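Local coordinates for protein GMP reductase (Trypanosoma brucei brucei, PDB 6JIG) that probably catalyses the irreversible NADPH-dependent deamination of GMP to IMP, and also binds guanine nucleotides in its paired CBS domains, at residues D359-V371 against I463-M475. The protein carries 1 engineered substitution. Numbering follows the deposited sequence.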
ATOM      1  N   ASP A 359      16.325  -1.247  26.312  1.00 30.99           N
ATOM      2  CA  ASP A 359      17.542  -1.950  25.904  1.00 32.70           C
ATOM      3  C   ASP A 359      18.747  -1.513  26.730  1.00 31.33           C
ATOM      4  O   ASP A 359      19.644  -2.322  27.023  1.00 31.86           O
ATOM      5  CB  ASP A 359      17.822  -1.696  24.425  1.00 34.19           C
ATOM      6  CG  ASP A 359      16.730  -2.210  23.519  1.00 40.49           C
ATOM      7  OD1 ASP A 359      15.964  -3.093  23.956  1.00 37.80           O
ATOM      8  OD2 ASP A 359      16.648  -1.726  22.364  1.00 37.29           O
ATOM      9  N   ILE A 360      18.794  -0.242  27.101  1.00 32.61           N
ATOM     10  CA  ILE A 360      19.872   0.240  27.962  1.00 32.22           C
ATOM     11  C   ILE A 360      19.839  -0.467  29.312  1.00 30.84           C
ATOM     12  O   ILE A 360      20.879  -0.903  29.827  1.00 30.67           O
ATOM     13  CB  ILE A 360      19.780   1.770  28.110  1.00 32.65           C
ATOM     14  CG1 ILE A 360      19.993   2.436  26.746  1.00 34.40           C
ATOM     15  CG2 ILE A 360      20.807   2.266  29.146  1.00 31.64           C
ATOM     16  CD1 ILE A 360      19.847   3.967  26.769  1.00 37.42           C
ATOM     17  N   SER A 361      18.644  -0.598  29.912  1.00 30.99           N
ATOM     18  CA  SER A 361      18.539  -1.360  31.156  1.00 30.53           C
ATOM     19  C   SER A 361      19.060  -2.781  30.977  1.00 31.95           C
ATOM     20  O   SER A 361      19.743  -3.316  31.858  1.00 30.63           O
ATOM     21  CB  SER A 361      17.093  -1.403  31.660  1.00 29.87           C
ATOM     22  OG  SER A 361      16.507  -0.108  31.775  1.00 34.88           O
ATOM     23  N   LYS A 362      18.725  -3.424  29.856  1.00 30.06           N
ATOM     24  CA  LYS A 362      19.199  -4.786  29.648  1.00 29.53           C
ATOM     25  C   LYS A 362      20.716  -4.827  29.509  1.00 32.32           C
ATOM     26  O   LYS A 362      21.369  -5.732  30.038  1.00 30.38           O
ATOM     27  CB  LYS A 362      18.537  -5.393  28.403  1.00 29.03           C
ATOM     28  CG  LYS A 362      17.011  -5.475  28.512  1.00 27.92           C
ATOM     29  CD  LYS A 362      16.365  -5.990  27.190  1.00 28.35           C
ATOM     30  CE  LYS A 362      14.860  -5.742  27.190  1.00 31.29           C
ATOM     31  NZ  LYS A 362      14.220  -6.317  25.944  1.00 32.75           N
ATOM     32  N   ALA A 363      21.287  -3.876  28.770  1.00 31.22           N
ATOM     33  CA  ALA A 363      22.735  -3.869  28.579  1.00 30.87           C
ATOM     34  C   ALA A 363      23.465  -3.721  29.915  1.00 30.49           C
ATOM     35  O   ALA A 363      24.416  -4.456  30.201  1.00 31.82           O
ATOM     36  CB  ALA A 363      23.122  -2.747  27.616  1.00 30.06           C
ATOM     37  N   ILE A 364      23.019  -2.778  30.748  1.00 30.73           N
ATOM     38  CA  ILE A 364      23.612  -2.605  32.078  1.00 31.09           C
ATOM     39  C   ILE A 364      23.381  -3.850  32.929  1.00 31.10           C
ATOM     40  O   ILE A 364      24.291  -4.333  33.613  1.00 31.50           O
ATOM     41  CB  ILE A 364      23.039  -1.350  32.774  1.00 33.96           C
ATOM     42  CG1 ILE A 364      23.233  -0.097  31.921  1.00 33.80           C
ATOM     43  CG2 ILE A 364      23.673  -1.173  34.145  1.00 34.12           C
ATOM     44  CD1 ILE A 364      24.692   0.214  31.594  1.00 35.29           C
ATOM     45  N   GLY A 365      22.156  -4.388  32.907  1.00 33.05           N
ATOM     46  CA  GLY A 365      21.889  -5.640  33.604  1.00 32.54           C
ATOM     47  C   GLY A 365      22.751  -6.804  33.150  1.00 35.24           C
ATOM     48  O   GLY A 365      23.072  -7.693  33.950  1.00 34.41           O
ATOM     49  N   ALA A 366      23.137  -6.831  31.873  1.00 30.44           N
ATOM     50  CA  ALA A 366      24.021  -7.882  31.390  1.00 33.29           C
ATOM     51  C   ALA A 366      25.494  -7.623  31.728  1.00 35.48           C
ATOM     52  O   ALA A 366      26.358  -8.411  31.326  1.00 37.12           O
ATOM     53  CB  ALA A 366      23.861  -8.047  29.871  1.00 33.72           C
ATOM     54  N   GLY A 367      25.808  -6.552  32.449  1.00 32.71           N
ATOM     55  CA  GLY A 367      27.170  -6.304  32.903  1.00 30.92           C
ATOM     56  C   GLY A 367      27.842  -5.076  32.326  1.00 31.62           C
ATOM     57  O   GLY A 367      28.946  -4.745  32.777  1.00 32.96           O
ATOM     58  N   ALA A 368      27.261  -4.397  31.332  1.00 31.34           N
ATOM     59  CA  ALA A 368      27.941  -3.229  30.766  1.00 32.57           C
ATOM     60  C   ALA A 368      27.990  -2.085  31.769  1.00 33.22           C
ATOM     61  O   ALA A 368      27.055  -1.877  32.538  1.00 31.88           O
ATOM     62  CB  ALA A 368      27.244  -2.735  29.501  1.00 31.56           C
ATOM     63  N   ASP A 369      29.088  -1.311  31.731  1.00 30.66           N
ATOM     64  CA  ASP A 369      29.160  -0.099  32.547  1.00 35.73           C
ATOM     65  C   ASP A 369      28.587   1.123  31.852  1.00 32.68           C
ATOM     66  O   ASP A 369      28.052   2.015  32.528  1.00 33.89           O
ATOM     67  CB  ASP A 369      30.615   0.171  32.967  1.00 33.71           C
ATOM     68  CG  ASP A 369      31.193  -0.999  33.715  1.00 37.93           C
ATOM     69  OD1 ASP A 369      30.804  -1.188  34.877  1.00 41.75           O
ATOM     70  OD2 ASP A 369      31.930  -1.800  33.102  1.00 50.00           O
ATOM     71  N   THR A 370      28.693   1.187  30.529  1.00 30.19           N
ATOM     72  CA  THR A 370      28.100   2.257  29.742  1.00 30.69           C
ATOM     73  C   THR A 370      27.500   1.657  28.476  1.00 32.80           C
ATOM     74  O   THR A 370      27.775   0.509  28.113  1.00 31.04           O
ATOM     75  CB  THR A 370      29.123   3.326  29.321  1.00 30.24           C
ATOM     76  OG1 THR A 370      30.189   2.697  28.600  1.00 32.22           O
ATOM     77  CG2 THR A 370      29.684   4.095  30.536  1.00 29.58           C
ATOM     78  N   VAL A 371      26.702   2.469  27.789  1.00 31.83           N
ATOM     79  CA  VAL A 371      26.212   2.141  26.449  1.00 32.36           C
ATOM     80  C   VAL A 371      26.675   3.229  25.491  1.00 32.75           C
ATOM     81  O   VAL A 371      26.822   4.396  25.871  1.00 32.82           O
ATOM     82  CB  VAL A 371      24.673   2.012  26.403  1.00 30.37           C
ATOM     83  CG1 VAL A 371      24.192   0.844  27.283  1.00 31.85           C
ATOM     84  CG2 VAL A 371      24.009   3.309  26.841  1.00 30.76           C
ATOM     85  N   ILE A 463      24.466   1.325  39.746  1.00 36.23           N
ATOM     86  CA  ILE A 463      24.833   0.557  38.552  1.00 36.92           C
ATOM     87  C   ILE A 463      25.393  -0.807  38.947  1.00 37.35           C
ATOM     88  O   ILE A 463      25.046  -1.833  38.348  1.00 34.02           O
ATOM     89  CB  ILE A 463      25.836   1.356  37.691  1.00 35.17           C
ATOM     90  CG1 ILE A 463      25.202   2.647  37.180  1.00 34.92           C
ATOM     91  CG2 ILE A 463      26.379   0.503  36.513  1.00 35.17           C
ATOM     92  CD1 ILE A 463      23.997   2.439  36.288  1.00 38.82           C
ATOM     93  N   GLU A 464      26.281  -0.844  39.956  1.00 35.30           N
ATOM     94  CA  GLU A 464      26.841  -2.129  40.388  1.00 36.11           C
ATOM     95  C   GLU A 464      25.758  -3.062  40.916  1.00 36.33           C
ATOM     96  O   GLU A 464      25.831  -4.283  40.719  1.00 38.65           O
ATOM     97  CB  GLU A 464      27.918  -1.931  41.463  1.00 35.51           C
ATOM     98  N   GLU A 465      24.770  -2.516  41.626  1.00 37.51           N
ATOM     99  CA  GLU A 465      23.650  -3.344  42.071  1.00 37.90           C
ATOM    100  C   GLU A 465      22.822  -3.834  40.886  1.00 37.55           C
ATOM    101  O   GLU A 465      22.325  -4.966  40.891  1.00 36.16           O
ATOM    102  CB  GLU A 465      22.761  -2.563  43.036  1.00 38.46           C
ATOM    103  CG  GLU A 465      23.313  -2.452  44.449  1.00 41.84           C
ATOM    104  CD  GLU A 465      22.392  -1.665  45.379  1.00 49.50           C
ATOM    105  OE1 GLU A 465      21.168  -1.595  45.105  1.00 44.31           O
ATOM    106  OE2 GLU A 465      22.893  -1.127  46.395  1.00 53.26           O
ATOM    107  N   MET A 466      22.639  -2.982  39.875  1.00 37.27           N
ATOM    108  CA  MET A 466      21.917  -3.404  38.675  1.00 36.19           C
ATOM    109  C   MET A 466      22.625  -4.573  38.006  1.00 36.03           C
ATOM    110  O   MET A 466      21.985  -5.547  37.583  1.00 35.37           O
ATOM    111  CB  MET A 466      21.785  -2.217  37.713  1.00 34.27           C
ATOM    112  CG  MET A 466      20.973  -2.513  36.453  1.00 34.22           C
ATOM    113  SD  MET A 466      19.279  -2.945  36.854  1.00 35.08           S
ATOM    114  CE  MET A 466      18.541  -2.987  35.212  1.00 35.39           C
ATOM    115  N   GLN A 467      23.950  -4.503  37.913  1.00 36.36           N
ATOM    116  CA  GLN A 467      24.711  -5.578  37.283  1.00 36.40           C
ATOM    117  C   GLN A 467      24.663  -6.853  38.113  1.00 39.62           C
ATOM    118  O   GLN A 467      24.599  -7.954  37.560  1.00 37.12           O
ATOM    119  CB  GLN A 467      26.154  -5.125  37.066  1.00 35.98           C
ATOM    120  CG  GLN A 467      26.265  -3.924  36.138  1.00 34.66           C
ATOM    121  CD  GLN A 467      27.632  -3.282  36.198  1.00 39.45           C
ATOM    122  OE1 GLN A 467      28.347  -3.407  37.195  1.00 38.48           O
ATOM    123  NE2 GLN A 467      27.997  -2.577  35.139  1.00 34.39           N
ATOM    124  N   ARG A 468      24.668  -6.730  39.443  1.00 38.13           N
ATOM    125  CA  ARG A 468      24.679  -7.930  40.280  1.00 38.68           C
ATOM    126  C   ARG A 468      23.293  -8.560  40.403  1.00 36.30           C
ATOM    127  O   ARG A 468      23.172  -9.788  40.424  1.00 40.69           O
ATOM    128  CB  ARG A 468      25.224  -7.603  41.676  1.00 37.73           C
ATOM    129  N   ARG A 469      22.244  -7.748  40.463  1.00 35.75           N
ATOM    130  CA  ARG A 469      20.919  -8.245  40.816  1.00 37.51           C
ATOM    131  C   ARG A 469      20.068  -8.646  39.617  1.00 38.82           C
ATOM    132  O   ARG A 469      19.118  -9.416  39.783  1.00 36.62           O
ATOM    133  CB  ARG A 469      20.166  -7.193  41.633  1.00 38.31           C
ATOM    134  CG  ARG A 469      20.653  -7.131  43.067  1.00 42.21           C
ATOM    135  CD  ARG A 469      20.175  -5.912  43.835  1.00 41.75           C
ATOM    136  NE  ARG A 469      21.009  -5.784  45.038  1.00 48.94           N
ATOM    137  CZ  ARG A 469      20.918  -4.815  45.943  1.00 54.16           C
ATOM    138  NH1 ARG A 469      20.016  -3.855  45.806  1.00 56.29           N
ATOM    139  NH2 ARG A 469      21.738  -4.806  46.988  1.00 56.76           N
ATOM    140  N   THR A 470      20.368  -8.144  38.425  1.00 35.96           N
ATOM    141  CA  THR A 470      19.480  -8.385  37.296  1.00 33.93           C
ATOM    142  C   THR A 470      19.448  -9.866  36.930  1.00 31.51           C
ATOM    143  O   THR A 470      20.476 -10.550  36.907  1.00 33.88           O
ATOM    144  CB  THR A 470      19.900  -7.538  36.093  1.00 34.21           C
ATOM    145  OG1 THR A 470      19.576  -6.168  36.361  1.00 32.87           O
ATOM    146  CG2 THR A 470      19.141  -7.969  34.823  1.00 32.62           C
ATOM    147  N   ARG A 471      18.243 -10.359  36.683  1.00 32.60           N
ATOM    148  CA  ARG A 471      17.996 -11.695  36.166  1.00 34.76           C
ATOM    149  C   ARG A 471      17.128 -11.553  34.930  1.00 31.12           C
ATOM    150  O   ARG A 471      16.220 -10.722  34.900  1.00 32.13           O
ATOM    151  CB  ARG A 471      17.282 -12.587  37.194  1.00 36.47           C
ATOM    152  CG  ARG A 471      18.031 -12.721  38.514  1.00 38.32           C
ATOM    153  CD  ARG A 471      19.334 -13.505  38.341  1.00 43.33           C
ATOM    154  NE  ARG A 471      19.997 -13.700  39.628  1.00 48.67           N
ATOM    155  CZ  ARG A 471      20.972 -12.921  40.089  1.00 49.47           C
ATOM    156  NH1 ARG A 471      21.420 -11.907  39.359  1.00 44.09           N
ATOM    157  NH2 ARG A 471      21.507 -13.160  41.279  1.00 55.71           N
ATOM    158  N   PHE A 472      17.408 -12.358  33.916  1.00 32.46           N
ATOM    159  CA  PHE A 472      16.684 -12.289  32.658  1.00 33.19           C
ATOM    160  C   PHE A 472      15.771 -13.499  32.485  1.00 32.49           C
ATOM    161  O   PHE A 472      16.027 -14.577  33.028  1.00 31.65           O
ATOM    162  CB  PHE A 472      17.643 -12.245  31.464  1.00 30.57           C
ATOM    163  CG  PHE A 472      18.479 -10.986  31.396  1.00 30.70           C
ATOM    164  CD1 PHE A 472      17.905  -9.779  31.038  1.00 30.71           C
ATOM    165  CD2 PHE A 472      19.833 -11.029  31.671  1.00 31.75           C
ATOM    166  CE1 PHE A 472      18.673  -8.624  30.951  1.00 32.05           C
ATOM    167  CE2 PHE A 472      20.612  -9.880  31.591  1.00 32.17           C
ATOM    168  CZ  PHE A 472      20.029  -8.679  31.232  1.00 29.99           C
ATOM    169  N   VAL A 473      14.726 -13.302  31.692  1.00 31.00           N
ATOM    170  CA  VAL A 473      13.904 -14.390  31.163  1.00 31.40           C
ATOM    171  C   VAL A 473      13.837 -14.234  29.651  1.00 31.29           C
ATOM    172  O   VAL A 473      13.692 -13.120  29.133  1.00 32.27           O
ATOM    173  CB  VAL A 473      12.495 -14.404  31.810  1.00 33.12           C
ATOM    174  CG1 VAL A 473      11.790 -13.044  31.666  1.00 30.66           C
ATOM    175  CG2 VAL A 473      11.636 -15.523  31.226  1.00 32.80           C
ATOM    176  N   ARG A 474      13.982 -15.351  28.942  1.00 33.00           N
ATOM    177  CA  ARG A 474      13.967 -15.353  27.487  1.00 32.28           C
ATOM    178  C   ARG A 474      12.530 -15.369  26.980  1.00 36.44           C
ATOM    179  O   ARG A 474      11.653 -15.973  27.599  1.00 35.09           O
ATOM    180  CB  ARG A 474      14.745 -16.574  26.999  1.00 36.65           C
ATOM    181  CG  ARG A 474      14.797 -16.764  25.522  1.00 39.28           C
ATOM    182  CD  ARG A 474      15.951 -17.684  25.202  1.00 37.81           C
ATOM    183  NE  ARG A 474      15.884 -18.139  23.827  1.00 41.64           N
ATOM    184  CZ  ARG A 474      16.604 -19.152  23.378  1.00 38.85           C
ATOM    185  NH1 ARG A 474      17.418 -19.790  24.219  1.00 39.79           N
ATOM    186  NH2 ARG A 474      16.505 -19.522  22.112  1.00 47.54           N
ATOM    187  N   MET A 475      12.263 -14.647  25.892  1.00 35.10           N
ATOM    188  CA  MET A 475      10.933 -14.668  25.295  1.00 37.43           C
ATOM    189  C   MET A 475      11.015 -15.141  23.850  1.00 37.81           C
ATOM    190  O   MET A 475      12.048 -14.988  23.186  1.00 38.80           O
ATOM    191  CB  MET A 475      10.224 -13.287  25.385  1.00 39.82           C
ATOM    192  CG  MET A 475      11.059 -12.069  25.029  1.00 41.30           C
ATOM    193  SD  MET A 475      10.060 -10.549  25.113  1.00 40.33           S
ATOM    194  CE  MET A 475      11.322  -9.304  24.827  1.00 37.46           C
TER
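The Schellman motif that closes helix 357-365, just before barrel strand 370-373, illustrates how, in the TIM barrel of the IMPDH/GMPR family, one amide can bond to the loop just after a helix end: Gln467 of helix 463-469 reaches over Gly367, the positive-phi residue of the motif, to the residues beyond. Its CG lies beside the backbone N (chi1 -62°) and the chain then runs extended, carrying NE2 to Ala368 O at 2.9 Å and to Asp369 OD1 at 3.1 Å. Both acceptors lie in the plane of the Gln467 amide, yet each is met from above its own carbonyl or carboxylate plane. The bond to OD1 is almost straight (174°), with carboxylate and amide planes 75° apart. The other oxygen, OD2, accepts from Cys348 N.

Nearer the crossing, where the short helix axes pass 8.6 Å apart, Gly365, with no side chain, brings its CA to 3.6 Å from Thr470 OG1. Thr470 OG1 donates to Met466 O, which also accepts from Thr470 N on the opposite face of its carbonyl plane. Thr470 CG2 sits over one face of the Phe472 ring, offset toward its rim, while the ring edge is turned to the helix end, CZ lying 3.5 Å from Lys362 O. On another flank, Ile364 CG2 packs on Met466 CG at 3.8 Å and also on Ile463 CG2; the bend at chi2 of Met466 sends CE back to Ser361.

Helix 440-457 covers the Ile364–Met466 side, and Phe472 also packs on Ile9 of a second subunit. Two in-plane N-H bonds to separate acceptors should fix the rotation of the Gln467 amide, so the chain entering the barrel strand is gripped through backbone and side chain together.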